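PDB 3KTN: carbohydrate kinase, pfkB family from Enterococcus faecalis, which probably phosphorylates 2-keto-3-deoxygluconate, acting as a magnesium-dependent sugar kinase of the PfkB (ribokinase-like) family. Local coordinates for residues A[8-13]-A[106-111]. Residues are numbered along the deposited sequence; the frame is centred on the assembly and turned at random.
Sequences FGEVML and QNRHQS. With SO4 (sulfate ion), chain B.
Arg108 reaches from the loop after strand 101-105 to Glu10 and Met12, which lie where the chain passes from the large mixed sheet of this ribokinase-like fold into the smaller four-stranded sheet. Its side chain leaves CB with CG anti to the backbone N (chi1 -155°) and then runs extended as far as NE, the length that lets an arginine span the 8.3 Å between Met12 CA and Arg108 CA. CG passes close to the carboxylate of Glu10, while CD rests against the methyl of selenomethionine Met12, Met12 CE lying 3.6 Å from Arg108 CD. Beyond this aliphatic stem the planar head takes over. Arg108 NE gives its hydrogen to Glu10 OE1 at 2.8 Å, and Arg108 NH2 reaches Glu10 OE2 at 2.9 Å, both on syn lone pairs, in a side-on bidentate salt bridge. Two bonds to two different oxygens fix the rotation of the head and hold the planes nearly coplanar, 7° apart. Glutamate suits its place because a chain extended beyond CG delivers both oxygens to a cation on the facing loop. Met12, bent at chi3, lays its SE over one face of the guanidinium, 3.3 Å from Arg108 NE; selenium here stands in for the methionine sulfur, and a long, flexible, polarisable side chain suits a flat cationic face. At the backbone of Arg108, its O accepts from Ser111 OG at 3.0 Å, within a type I turn from Arg108 to Ser111, where a small hydroxyl can bend back to the carbonyl. Ile138 of helix 138-142 touches both Glu10 and Arg108. The NH1/NH2 edge, next to the NE/NH2 edge used by Glu10, holds a sulfate, probably from the crystallisation liquor and also bound by Arg171: Arg108 NH1 donates to its O4 at 3.0 Å, and Arg108 NH2 to its O3 at 2.6 Å, with an N-H...O angle of 166°.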
ATOM      1  N   PHE A   8     -17.904 -27.650  13.273  1.00 34.65           N
ATOM      2  CA  PHE A   8     -18.540 -27.932  11.996  1.00 33.99           C
ATOM      3  C   PHE A   8     -19.084 -26.591  11.556  1.00 33.59           C
ATOM      4  O   PHE A   8     -19.976 -26.039  12.202  1.00 33.01           O
ATOM      5  CB  PHE A   8     -19.690 -28.930  12.168  1.00 32.85           C
ATOM      6  CG  PHE A   8     -20.444 -29.205  10.900  1.00 32.02           C
ATOM      7  CD1 PHE A   8     -19.842 -29.893   9.851  1.00 31.22           C
ATOM      8  CD2 PHE A   8     -21.749 -28.756  10.742  1.00 33.19           C
ATOM      9  CE1 PHE A   8     -20.530 -30.128   8.661  1.00 33.71           C
ATOM     10  CE2 PHE A   8     -22.447 -28.987   9.554  1.00 34.02           C
ATOM     11  CZ  PHE A   8     -21.837 -29.674   8.511  1.00 32.95           C
ATOM     12  N   GLY A   9     -18.552 -26.059  10.463  1.00 34.59           N
ATOM     13  CA  GLY A   9     -19.018 -24.761  10.032  1.00 34.38           C
ATOM     14  C   GLY A   9     -18.606 -24.277   8.663  1.00 36.07           C
ATOM     15  O   GLY A   9     -18.135 -25.029   7.810  1.00 34.98           O
ATOM     16  N   GLU A  10     -18.774 -22.974   8.490  1.00 34.96           N
ATOM     17  CA  GLU A  10     -18.517 -22.285   7.241  1.00 35.23           C
ATOM     18  C   GLU A  10     -17.285 -21.378   7.223  1.00 33.84           C
ATOM     19  O   GLU A  10     -16.946 -20.742   8.223  1.00 33.85           O
ATOM     20  CB  GLU A  10     -19.758 -21.459   6.924  1.00 35.40           C
ATOM     21  CG  GLU A  10     -19.701 -20.581   5.704  1.00 35.75           C
ATOM     22  CD  GLU A  10     -20.729 -19.468   5.800  1.00 36.47           C
ATOM     23  OE1 GLU A  10     -21.392 -19.163   4.787  1.00 36.69           O
ATOM     24  OE2 GLU A  10     -20.870 -18.894   6.903  1.00 36.47           O
ATOM     25  N   VAL A  11     -16.621 -21.339   6.072  1.00 33.14           N
ATOM     26  CA  VAL A  11     -15.466 -20.471   5.863  1.00 31.37           C
ATOM     27  C   VAL A  11     -15.960 -19.410   4.890  1.00 32.35           C
ATOM     28  O   VAL A  11     -16.569 -19.740   3.874  1.00 31.63           O
ATOM     29  CB  VAL A  11     -14.286 -21.186   5.176  1.00 30.54           C
ATOM     30  CG1 VAL A  11     -13.248 -20.153   4.736  1.00 30.00           C
ATOM     31  CG2 VAL A  11     -13.649 -22.190   6.122  1.00 29.96           C
HETATM   32  N   MSE A  12     -15.711 -18.144   5.204  1.00 31.82           N
HETATM   33  CA  MSE A  12     -16.119 -17.045   4.328  1.00 32.80           C
HETATM   34  C   MSE A  12     -14.949 -16.108   4.037  1.00 29.88           C
HETATM   35  O   MSE A  12     -14.003 -16.010   4.819  1.00 26.01           O
HETATM   36  CB  MSE A  12     -17.229 -16.206   4.970  1.00 36.37           C
HETATM   37  CG  MSE A  12     -18.633 -16.774   4.865  1.00 46.40           C
HETATM   38 SE   MSE A  12     -19.937 -15.403   5.314  1.00 63.67          SE
HETATM   39  CE  MSE A  12     -20.335 -14.756   3.544  1.00 57.72           C
ATOM     40  N   LEU A  13     -15.042 -15.415   2.910  1.00 28.32           N
ATOM     41  CA  LEU A  13     -14.042 -14.435   2.519  1.00 29.74           C
ATOM     42  C   LEU A  13     -14.545 -13.092   3.027  1.00 28.12           C
ATOM     43  O   LEU A  13     -15.704 -12.758   2.815  1.00 25.38           O
ATOM     44  CB  LEU A  13     -13.935 -14.335   0.996  1.00 30.18           C
ATOM     45  CG  LEU A  13     -13.086 -15.268   0.136  1.00 33.84           C
ATOM     46  CD1 LEU A  13     -13.067 -16.657   0.697  1.00 32.55           C
ATOM     47  CD2 LEU A  13     -13.643 -15.252  -1.284  1.00 31.81           C
ATOM     48  N   GLN A 106     -22.457 -11.401   0.037  1.00 30.86           N
ATOM     49  CA  GLN A 106     -22.546 -11.840  -1.352  1.00 31.07           C
ATOM     50  C   GLN A 106     -23.197 -13.223  -1.249  1.00 31.71           C
ATOM     51  O   GLN A 106     -23.606 -13.613  -0.158  1.00 31.01           O
ATOM     52  CB  GLN A 106     -21.156 -11.940  -1.971  1.00 31.04           C
ATOM     53  CG  GLN A 106     -20.589 -10.603  -2.419  1.00 33.26           C
ATOM     54  CD  GLN A 106     -20.955 -10.264  -3.853  1.00 36.22           C
ATOM     55  OE1 GLN A 106     -22.061  -9.787  -4.135  1.00 32.79           O
ATOM     56  NE2 GLN A 106     -20.019 -10.522  -4.780  1.00 32.88           N
ATOM     57  N   ASN A 107     -23.294 -13.957  -2.353  1.00 33.13           N
ATOM     58  CA  ASN A 107     -23.914 -15.278  -2.314  1.00 34.88           C
ATOM     59  C   ASN A 107     -23.251 -16.174  -1.288  1.00 36.86           C
ATOM     60  O   ASN A 107     -22.033 -16.360  -1.289  1.00 37.89           O
ATOM     61  CB  ASN A 107     -23.860 -15.968  -3.677  1.00 37.05           C
ATOM     62  CG  ASN A 107     -24.515 -17.342  -3.654  1.00 38.97           C
ATOM     63  OD1 ASN A 107     -24.008 -18.276  -3.031  1.00 37.41           O
ATOM     64  ND2 ASN A 107     -25.659 -17.464  -4.319  1.00 40.22           N
ATOM     65  N   ARG A 108     -24.071 -16.754  -0.426  1.00 37.84           N
ATOM     66  CA  ARG A 108     -23.567 -17.618   0.624  1.00 37.99           C
ATOM     67  C   ARG A 108     -24.045 -19.069   0.511  1.00 38.18           C
ATOM     68  O   ARG A 108     -23.296 -19.993   0.809  1.00 38.96           O
ATOM     69  CB  ARG A 108     -23.993 -17.029   1.958  1.00 38.95           C
ATOM     70  CG  ARG A 108     -23.133 -17.387   3.131  1.00 39.96           C
ATOM     71  CD  ARG A 108     -23.476 -16.443   4.267  1.00 37.38           C
ATOM     72  NE  ARG A 108     -22.886 -16.859   5.528  1.00 33.35           N
ATOM     73  CZ  ARG A 108     -23.128 -16.258   6.684  1.00 33.69           C
ATOM     74  NH1 ARG A 108     -23.953 -15.215   6.731  1.00 32.16           N
ATOM     75  NH2 ARG A 108     -22.544 -16.695   7.785  1.00 31.73           N
ATOM     76  N   HIS A 109     -25.278 -19.273   0.059  1.00 38.58           N
ATOM     77  CA  HIS A 109     -25.819 -20.628  -0.028  1.00 41.32           C
ATOM     78  C   HIS A 109     -25.273 -21.530  -1.131  1.00 40.43           C
ATOM     79  O   HIS A 109     -25.371 -22.750  -1.026  1.00 39.66           O
ATOM     80  CB  HIS A 109     -27.354 -20.585  -0.095  1.00 44.61           C
ATOM     81  CG  HIS A 109     -27.898 -19.911  -1.315  1.00 48.59           C
ATOM     82  ND1 HIS A 109     -27.905 -20.509  -2.558  1.00 52.91           N
ATOM     83  CD2 HIS A 109     -28.478 -18.699  -1.479  1.00 51.21           C
ATOM     84  CE1 HIS A 109     -28.469 -19.696  -3.433  1.00 52.33           C
ATOM     85  NE2 HIS A 109     -28.826 -18.589  -2.805  1.00 52.87           N
ATOM     86  N   GLN A 110     -24.690 -20.949  -2.177  1.00 39.86           N
ATOM     87  CA  GLN A 110     -24.135 -21.753  -3.264  1.00 40.22           C
ATOM     88  C   GLN A 110     -22.668 -22.110  -3.010  1.00 38.49           C
ATOM     89  O   GLN A 110     -21.956 -22.517  -3.924  1.00 40.12           O
ATOM     90  CB  GLN A 110     -24.236 -21.002  -4.593  1.00 43.97           C
ATOM     91  CG  GLN A 110     -25.616 -20.471  -4.934  1.00 51.89           C
ATOM     92  CD  GLN A 110     -26.620 -21.570  -5.187  1.00 55.87           C
ATOM     93  OE1 GLN A 110     -26.993 -22.313  -4.275  1.00 58.44           O
ATOM     94  NE2 GLN A 110     -27.066 -21.687  -6.435  1.00 57.16           N
ATOM     95  N   SER A 111     -22.216 -21.965  -1.770  1.00 37.69           N
ATOM     96  CA  SER A 111     -20.827 -22.268  -1.429  1.00 37.32           C
ATOM     97  C   SER A 111     -20.560 -23.766  -1.313  1.00 38.38           C
ATOM     98  O   SER A 111     -21.488 -24.578  -1.261  1.00 37.39           O
ATOM     99  CB  SER A 111     -20.451 -21.602  -0.106  1.00 36.95           C
ATOM    100  OG  SER A 111     -21.174 -22.174   0.977  1.00 34.61           O
TER
HETATM  101  S   SO4 B 401     -23.394 -14.270  10.291  1.00 42.69           S
HETATM  102  O1  SO4 B 401     -24.765 -13.881  10.671  1.00 42.45           O
HETATM  103  O2  SO4 B 401     -22.470 -13.946  11.389  1.00 39.44           O
HETATM  104  O3  SO4 B 401     -23.346 -15.718  10.023  1.00 40.98           O
HETATM  105  O4  SO4 B 401     -23.019 -13.541   9.068  1.00 40.50           O